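Local coordinates for protein [4Fe-4S]-dependent U34-ARNt thiolase (Methanococcus maripaludis, PDB 6SCY) that probably transfers sulfur to uridine 34 of tRNA, with ATP activating the base and a [4Fe-4S] cluster serving the thiolation, at residues Lys51-Met65 with Ser157-Asn170. Numbering follows the deposited sequence.
Sequences KVAMGLSGGKDSLVM and SIEEKCDFLAIGHN. With SO4 (sulfate ion), chain L; SO4 (sulfate ion), chain B.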
ATOM      1  N   LYS A  51      21.470  28.344   3.257  1.00 55.32           N
ATOM      2  CA  LYS A  51      21.475  28.447   1.795  1.00 53.98           C
ATOM      3  C   LYS A  51      20.651  27.280   1.230  1.00 56.56           C
ATOM      4  O   LYS A  51      20.924  26.127   1.577  1.00 57.09           O
ATOM      5  CB  LYS A  51      22.938  28.385   1.298  1.00 55.52           C
ATOM      6  CG  LYS A  51      23.132  28.676  -0.177  1.00 63.25           C
ATOM      7  CD  LYS A  51      24.581  28.511  -0.569  1.00 72.24           C
ATOM      8  CE  LYS A  51      25.244  29.826  -0.889  1.00 83.24           C
ATOM      9  NZ  LYS A  51      26.532  29.618  -1.596  1.00 86.27           N
ATOM     10  N   VAL A  52      19.632  27.567   0.396  1.00 51.00           N
ATOM     11  CA  VAL A  52      18.796  26.502  -0.177  1.00 49.92           C
ATOM     12  C   VAL A  52      18.863  26.476  -1.692  1.00 52.38           C
ATOM     13  O   VAL A  52      18.426  27.420  -2.346  1.00 52.03           O
ATOM     14  CB  VAL A  52      17.326  26.509   0.323  1.00 54.12           C
ATOM     15  CG1 VAL A  52      16.493  25.435  -0.374  1.00 53.82           C
ATOM     16  CG2 VAL A  52      17.246  26.341   1.834  1.00 54.01           C
ATOM     17  N   ALA A  53      19.397  25.379  -2.242  1.00 48.06           N
ATOM     18  CA  ALA A  53      19.465  25.113  -3.675  1.00 47.08           C
ATOM     19  C   ALA A  53      18.111  24.540  -4.037  1.00 49.53           C
ATOM     20  O   ALA A  53      17.496  23.886  -3.194  1.00 49.75           O
ATOM     21  CB  ALA A  53      20.540  24.082  -3.961  1.00 47.82           C
ATOM     22  N   MET A  54      17.620  24.783  -5.250  1.00 44.59           N
ATOM     23  CA  MET A  54      16.313  24.253  -5.611  1.00 44.30           C
ATOM     24  C   MET A  54      16.237  23.813  -7.048  1.00 51.22           C
ATOM     25  O   MET A  54      16.497  24.604  -7.952  1.00 51.70           O
ATOM     26  CB  MET A  54      15.161  25.207  -5.243  1.00 45.91           C
ATOM     27  CG  MET A  54      15.381  26.628  -5.626  1.00 48.87           C
ATOM     28  SD  MET A  54      13.907  27.600  -5.310  1.00 52.63           S
ATOM     29  CE  MET A  54      14.301  29.013  -6.249  1.00 49.34           C
ATOM     30  N   GLY A  55      15.908  22.541  -7.239  1.00 49.71           N
ATOM     31  CA  GLY A  55      15.766  21.934  -8.553  1.00 50.93           C
ATOM     32  C   GLY A  55      14.546  22.476  -9.263  1.00 57.85           C
ATOM     33  O   GLY A  55      13.416  22.145  -8.895  1.00 57.34           O
ATOM     34  N   LEU A  56      14.782  23.352 -10.253  1.00 56.26           N
ATOM     35  CA  LEU A  56      13.761  23.989 -11.079  1.00 57.01           C
ATOM     36  C   LEU A  56      13.714  23.349 -12.464  1.00 67.01           C
ATOM     37  O   LEU A  56      14.768  23.103 -13.071  1.00 68.52           O
ATOM     38  CB  LEU A  56      14.053  25.482 -11.207  1.00 56.47           C
ATOM     39  CG  LEU A  56      13.257  26.390 -10.306  1.00 60.48           C
ATOM     40  CD1 LEU A  56      13.793  26.366  -8.904  1.00 60.47           C
ATOM     41  CD2 LEU A  56      13.265  27.798 -10.840  1.00 62.78           C
ATOM     42  N   SER A  57      12.493  23.074 -12.965  1.00 64.94           N
ATOM     43  CA  SER A  57      12.309  22.456 -14.275  1.00 65.08           C
ATOM     44  C   SER A  57      11.304  23.198 -15.176  1.00 70.80           C
ATOM     45  O   SER A  57      10.997  22.715 -16.270  1.00 72.26           O
ATOM     46  CB  SER A  57      11.950  20.983 -14.127  1.00 68.25           C
ATOM     47  OG  SER A  57      10.770  20.828 -13.358  1.00 77.68           O
ATOM     48  N   GLY A  58      10.824  24.360 -14.725  1.00 66.40           N
ATOM     49  CA  GLY A  58       9.905  25.195 -15.494  1.00 65.90           C
ATOM     50  C   GLY A  58       8.412  24.972 -15.323  1.00 69.08           C
ATOM     51  O   GLY A  58       7.613  25.836 -15.703  1.00 69.14           O
ATOM     52  N   GLY A  59       8.033  23.830 -14.754  1.00 64.66           N
ATOM     53  CA  GLY A  59       6.634  23.482 -14.524  1.00 64.14           C
ATOM     54  C   GLY A  59       6.020  24.233 -13.365  1.00 67.21           C
ATOM     55  O   GLY A  59       6.747  24.850 -12.579  1.00 67.42           O
ATOM     56  N   LYS A  60       4.670  24.189 -13.247  1.00 62.24           N
ATOM     57  CA  LYS A  60       3.931  24.886 -12.183  1.00 61.11           C
ATOM     58  C   LYS A  60       4.521  24.623 -10.800  1.00 63.26           C
ATOM     59  O   LYS A  60       4.836  25.586 -10.117  1.00 62.17           O
ATOM     60  CB  LYS A  60       2.416  24.616 -12.222  1.00 63.61           C
ATOM     61  CG  LYS A  60       2.026  23.175 -12.520  1.00 81.02           C
ATOM     62  CD  LYS A  60       0.922  22.685 -11.601  1.00 91.01           C
ATOM     63  CE  LYS A  60       0.555  21.249 -11.892  1.00101.94           C
ATOM     64  NZ  LYS A  60       1.630  20.291 -11.493  1.00111.15           N
ATOM     65  N   ASP A  61       4.778  23.337 -10.447  1.00 59.71           N
ATOM     66  CA  ASP A  61       5.356  22.882  -9.169  1.00 59.02           C
ATOM     67  C   ASP A  61       6.641  23.613  -8.793  1.00 61.95           C
ATOM     68  O   ASP A  61       6.660  24.287  -7.767  1.00 61.94           O
ATOM     69  CB  ASP A  61       5.587  21.364  -9.173  1.00 60.82           C
ATOM     70  CG  ASP A  61       4.339  20.536  -9.396  1.00 69.94           C
ATOM     71  OD1 ASP A  61       3.494  20.490  -8.488  1.00 69.87           O
ATOM     72  OD2 ASP A  61       4.220  19.916 -10.478  1.00 75.17           O
ATOM     73  N   SER A  62       7.689  23.522  -9.644  1.00 57.38           N
ATOM     74  CA  SER A  62       8.994  24.158  -9.430  1.00 56.61           C
ATOM     75  C   SER A  62       8.947  25.669  -9.319  1.00 58.51           C
ATOM     76  O   SER A  62       9.730  26.217  -8.554  1.00 58.14           O
ATOM     77  CB  SER A  62       9.996  23.735 -10.494  1.00 61.01           C
ATOM     78  OG  SER A  62      10.653  22.552 -10.070  1.00 73.38           O
ATOM     79  N   LEU A  63       8.045  26.337 -10.062  1.00 53.98           N
ATOM     80  CA  LEU A  63       7.842  27.792 -10.030  1.00 53.20           C
ATOM     81  C   LEU A  63       7.035  28.238  -8.791  1.00 56.52           C
ATOM     82  O   LEU A  63       7.374  29.263  -8.187  1.00 56.12           O
ATOM     83  CB  LEU A  63       7.176  28.260 -11.331  1.00 53.15           C
ATOM     84  CG  LEU A  63       8.099  28.851 -12.401  1.00 57.31           C
ATOM     85  CD1 LEU A  63       9.057  27.816 -12.974  1.00 56.89           C
ATOM     86  CD2 LEU A  63       7.295  29.436 -13.525  1.00 59.97           C
ATOM     87  N   VAL A  64       5.992  27.449  -8.401  1.00 51.66           N
ATOM     88  CA  VAL A  64       5.149  27.666  -7.211  1.00 50.27           C
ATOM     89  C   VAL A  64       6.018  27.516  -5.964  1.00 53.11           C
ATOM     90  O   VAL A  64       5.962  28.375  -5.083  1.00 53.23           O
ATOM     91  CB  VAL A  64       3.911  26.736  -7.192  1.00 53.37           C
ATOM     92  CG1 VAL A  64       3.312  26.610  -5.800  1.00 53.05           C
ATOM     93  CG2 VAL A  64       2.860  27.224  -8.168  1.00 53.06           C
ATOM     94  N   MET A  65       6.851  26.452  -5.923  1.00 48.14           N
ATOM     95  CA  MET A  65       7.803  26.192  -4.843  1.00 47.56           C
ATOM     96  C   MET A  65       8.854  27.305  -4.805  1.00 52.00           C
ATOM     97  O   MET A  65       9.189  27.787  -3.727  1.00 52.27           O
ATOM     98  CB  MET A  65       8.485  24.826  -5.044  1.00 49.73           C
ATOM     99  CG  MET A  65       9.511  24.495  -3.981  1.00 52.92           C
ATOM    100  SD  MET A  65      10.658  23.201  -4.468  1.00 56.91           S
ATOM    101  CE  MET A  65      11.596  24.055  -5.679  1.00 53.55           C
ATOM    102  N   SER A 157      24.793  21.138  -5.459  1.00 64.63           N
ATOM    103  CA  SER A 157      24.458  21.650  -4.125  1.00 64.28           C
ATOM    104  C   SER A 157      25.679  21.605  -3.200  1.00 70.68           C
ATOM    105  O   SER A 157      25.876  22.529  -2.409  1.00 70.50           O
ATOM    106  CB  SER A 157      23.289  20.881  -3.521  1.00 64.71           C
ATOM    107  OG  SER A 157      22.156  20.965  -4.370  1.00 66.29           O
ATOM    108  N   ILE A 158      26.512  20.547  -3.326  1.00 68.92           N
ATOM    109  CA  ILE A 158      27.755  20.393  -2.570  1.00 69.73           C
ATOM    110  C   ILE A 158      28.739  21.465  -3.065  1.00 75.41           C
ATOM    111  O   ILE A 158      29.361  22.135  -2.239  1.00 76.17           O
ATOM    112  CB  ILE A 158      28.318  18.943  -2.681  1.00 73.16           C
ATOM    113  CG1 ILE A 158      27.488  17.969  -1.825  1.00 73.64           C
ATOM    114  CG2 ILE A 158      29.821  18.864  -2.296  1.00 74.48           C
ATOM    115  CD1 ILE A 158      27.626  16.461  -2.214  1.00 81.97           C
ATOM    116  N   GLU A 159      28.828  21.650  -4.409  1.00 71.76           N
ATOM    117  CA  GLU A 159      29.669  22.635  -5.109  1.00 71.29           C
ATOM    118  C   GLU A 159      29.352  24.072  -4.655  1.00 73.24           C
ATOM    119  O   GLU A 159      30.276  24.865  -4.468  1.00 72.44           O
ATOM    120  CB  GLU A 159      29.486  22.489  -6.636  1.00 72.91           C
ATOM    121  CG  GLU A 159      30.367  23.386  -7.492  1.00 87.50           C
ATOM    122  CD  GLU A 159      30.027  23.334  -8.968  1.00115.85           C
ATOM    123  OE1 GLU A 159      30.676  22.555  -9.704  1.00122.62           O
ATOM    124  OE2 GLU A 159      29.094  24.057  -9.387  1.00106.28           O
ATOM    125  N   GLU A 160      28.050  24.390  -4.471  1.00 68.77           N
ATOM    126  CA  GLU A 160      27.582  25.701  -4.017  1.00 67.88           C
ATOM    127  C   GLU A 160      27.487  25.803  -2.490  1.00 68.81           C
ATOM    128  O   GLU A 160      27.190  26.881  -1.966  1.00 68.60           O
ATOM    129  CB  GLU A 160      26.260  26.087  -4.704  1.00 69.42           C
ATOM    130  CG  GLU A 160      26.461  26.789  -6.039  1.00 82.35           C
ATOM    131  CD  GLU A 160      27.168  28.131  -5.958  1.00105.53           C
ATOM    132  OE1 GLU A 160      26.532  29.114  -5.514  1.00 95.94           O
ATOM    133  OE2 GLU A 160      28.363  28.195  -6.327  1.00101.88           O
ATOM    134  N   LYS A 161      27.792  24.687  -1.789  1.00 62.96           N
ATOM    135  CA  LYS A 161      27.786  24.527  -0.331  1.00 62.09           C
ATOM    136  C   LYS A 161      26.425  24.909   0.279  1.00 64.79           C
ATOM    137  O   LYS A 161      26.334  25.767   1.162  1.00 63.60           O
ATOM    138  CB  LYS A 161      28.975  25.251   0.333  1.00 64.64           C
ATOM    139  CG  LYS A 161      30.319  24.554   0.136  1.00 77.99           C
ATOM    140  CD  LYS A 161      31.445  25.324   0.824  1.00 92.43           C
ATOM    141  CE  LYS A 161      32.821  24.803   0.473  1.00108.44           C
ATOM    142  NZ  LYS A 161      33.904  25.731   0.911  1.00117.86           N
ATOM    143  N   CYS A 162      25.368  24.244  -0.221  1.00 61.50           N
ATOM    144  CA  CYS A 162      23.978  24.432   0.194  1.00 61.12           C
ATOM    145  C   CYS A 162      23.617  23.535   1.351  1.00 61.52           C
ATOM    146  O   CYS A 162      24.139  22.428   1.465  1.00 61.52           O
ATOM    147  CB  CYS A 162      23.030  24.227  -0.984  1.00 62.26           C
ATOM    148  SG  CYS A 162      23.199  25.474  -2.289  1.00 66.71           S
ATOM    149  N   ASP A 163      22.721  24.011   2.210  1.00 55.75           N
ATOM    150  CA  ASP A 163      22.263  23.267   3.376  1.00 54.87           C
ATOM    151  C   ASP A 163      21.138  22.286   3.015  1.00 57.54           C
ATOM    152  O   ASP A 163      21.063  21.194   3.587  1.00 57.48           O
ATOM    153  CB  ASP A 163      21.841  24.240   4.491  1.00 56.25           C
ATOM    154  CG  ASP A 163      23.005  25.056   5.005  1.00 63.15           C
ATOM    155  OD1 ASP A 163      23.923  24.462   5.613  1.00 63.74           O
ATOM    156  OD2 ASP A 163      23.005  26.287   4.792  1.00 67.23           O
ATOM    157  N   PHE A 164      20.275  22.674   2.061  1.00 52.30           N
ATOM    158  CA  PHE A 164      19.151  21.858   1.615  1.00 51.27           C
ATOM    159  C   PHE A 164      18.964  21.914   0.102  1.00 54.52           C
ATOM    160  O   PHE A 164      19.340  22.901  -0.541  1.00 54.03           O
ATOM    161  CB  PHE A 164      17.856  22.290   2.317  1.00 52.69           C
ATOM    162  CG  PHE A 164      17.885  22.199   3.821  1.00 53.86           C
ATOM    163  CD1 PHE A 164      17.742  20.974   4.462  1.00 56.33           C
ATOM    164  CD2 PHE A 164      18.039  23.340   4.599  1.00 55.80           C
ATOM    165  CE1 PHE A 164      17.763  20.890   5.856  1.00 56.91           C
ATOM    166  CE2 PHE A 164      18.057  23.256   5.993  1.00 58.52           C
ATOM    167  CZ  PHE A 164      17.918  22.031   6.611  1.00 56.39           C
ATOM    168  N   LEU A 165      18.378  20.845  -0.461  1.00 50.00           N
ATOM    169  CA  LEU A 165      18.041  20.747  -1.876  1.00 49.28           C
ATOM    170  C   LEU A 165      16.512  20.626  -1.947  1.00 52.96           C
ATOM    171  O   LEU A 165      15.955  19.600  -1.561  1.00 53.12           O
ATOM    172  CB  LEU A 165      18.761  19.551  -2.541  1.00 49.07           C
ATOM    173  CG  LEU A 165      18.361  19.165  -3.975  1.00 53.31           C
ATOM    174  CD1 LEU A 165      18.900  20.144  -5.003  1.00 52.73           C
ATOM    175  CD2 LEU A 165      18.861  17.780  -4.308  1.00 57.56           C
ATOM    176  N   ALA A 166      15.838  21.709  -2.369  1.00 48.13           N
ATOM    177  CA  ALA A 166      14.385  21.751  -2.473  1.00 47.16           C
ATOM    178  C   ALA A 166      13.894  21.156  -3.794  1.00 51.31           C
ATOM    179  O   ALA A 166      14.378  21.541  -4.856  1.00 51.42           O
ATOM    180  CB  ALA A 166      13.888  23.173  -2.296  1.00 47.71           C
ATOM    181  N   ILE A 167      12.971  20.176  -3.716  1.00 47.74           N
ATOM    182  CA  ILE A 167      12.374  19.472  -4.861  1.00 47.32           C
ATOM    183  C   ILE A 167      10.860  19.728  -4.865  1.00 52.32           C
ATOM    184  O   ILE A 167      10.215  19.630  -3.822  1.00 52.16           O
ATOM    185  CB  ILE A 167      12.735  17.944  -4.884  1.00 49.80           C
ATOM    186  CG1 ILE A 167      14.227  17.661  -4.575  1.00 49.49           C
ATOM    187  CG2 ILE A 167      12.312  17.274  -6.190  1.00 50.46           C
ATOM    188  CD1 ILE A 167      15.230  18.099  -5.609  1.00 53.75           C
ATOM    189  N   GLY A 168      10.323  20.068  -6.035  1.00 50.22           N
ATOM    190  CA  GLY A 168       8.913  20.396  -6.227  1.00 51.07           C
ATOM    191  C   GLY A 168       7.941  19.233  -6.327  1.00 56.11           C
ATOM    192  O   GLY A 168       7.103  19.208  -7.236  1.00 56.21           O
ATOM    193  N   HIS A 169       8.019  18.274  -5.385  1.00 52.31           N
ATOM    194  CA  HIS A 169       7.101  17.132  -5.374  1.00 51.76           C
ATOM    195  C   HIS A 169       5.862  17.540  -4.617  1.00 57.14           C
ATOM    196  O   HIS A 169       5.979  18.088  -3.514  1.00 58.32           O
ATOM    197  CB  HIS A 169       7.738  15.886  -4.726  1.00 51.99           C
ATOM    198  CG  HIS A 169       8.844  15.253  -5.517  1.00 54.90           C
ATOM    199  ND1 HIS A 169       9.897  14.607  -4.891  1.00 56.38           N
ATOM    200  CD2 HIS A 169       9.015  15.162  -6.856  1.00 56.25           C
ATOM    201  CE1 HIS A 169      10.667  14.152  -5.862  1.00 55.66           C
ATOM    202  NE2 HIS A 169      10.180  14.467  -7.060  1.00 56.06           N
ATOM    203  N   ASN A 170       4.676  17.328  -5.220  1.00 52.16           N
ATOM    204  CA  ASN A 170       3.411  17.687  -4.581  1.00 50.70           C
ATOM    205  C   ASN A 170       2.757  16.457  -3.935  1.00 53.42           C
ATOM    206  O   ASN A 170       3.294  15.359  -4.065  1.00 52.33           O
ATOM    207  CB  ASN A 170       2.493  18.453  -5.548  1.00 48.46           C
ATOM    208  CG  ASN A 170       1.937  17.668  -6.707  1.00 69.13           C
ATOM    209  OD1 ASN A 170       1.330  16.614  -6.554  1.00 63.85           O
ATOM    210  ND2 ASN A 170       2.102  18.181  -7.903  1.00 62.57           N
TER
HETATM  211  S   SO4 L 410       7.407  20.429 -12.465  1.00149.05           S
HETATM  212  O1  SO4 L 410       8.140  21.007 -11.341  1.00148.52           O
HETATM  213  O2  SO4 L 410       8.105  20.745 -13.701  1.00149.42           O
HETATM  214  O3  SO4 L 410       6.046  20.961 -12.514  1.00148.78           O
HETATM  215  O4  SO4 L 410       7.341  18.981 -12.322  1.00149.66           O
HETATM  216  S   SO4 B 425      13.493  14.514  -9.495  1.00138.84           S
HETATM  217  O1  SO4 B 425      14.011  15.855  -9.226  1.00138.31           O
HETATM  218  O2  SO4 B 425      12.351  14.598 -10.408  1.00138.75           O
HETATM  219  O3  SO4 B 425      13.069  13.888  -8.244  1.00138.99           O
HETATM  220  O4  SO4 B 425      14.547  13.706 -10.103  1.00139.49           O
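N170 ND2 donates to D61 OD1 over 2.8 Å, in a nearly straight bond (171°). The acceptor is met on its syn side, with the donor 30° out of the carboxylate plane. An asparagine suits this place because its two ends do different work: OD1 takes the backbone N of D173 and caps the helix 171-184, while ND2 holds the aspartate. OD2 of D61 pairs with K60 NZ in a salt bridge whose hydrogen bond is weak. Beside it a sulfate lies where the loop after strand 51-55 meets the first turn of helix 60-75; its O2 accepts from S57 OG (2.7 Å) of the loop and its O1 from S62 N of the helix. This SGGKDS turn is the PP-loop of the HUP-type ATP pyrophosphatase fold, and the sulfate probably occupies a phosphate position; G55, S57, D61 and G168 are predicted to bind ATP. The loop follows strand 51-55, which runs parallel to strand 164-167 in the central sheet, A53 N donating to F164 O and A53 O accepting from A166 N. Small A166 lets V52, M54 and the sulfur of M65 close over its CB. On the sheet's other face, the methyl of A53 fits against C162 SG. At the strand's start, K51 N donates to D163 OD2 on the anti lone pair. The K51 side chain passes C162 SG and bends at chi3 (-110°), bringing NZ to E160 O (2.8 Å), near the end of helix 141-159, and into a long ion pair with E160 OE1. A leucine here would probably leave that carbonyl without its ammonium partner and cost the E160 carboxylate this distant pairing.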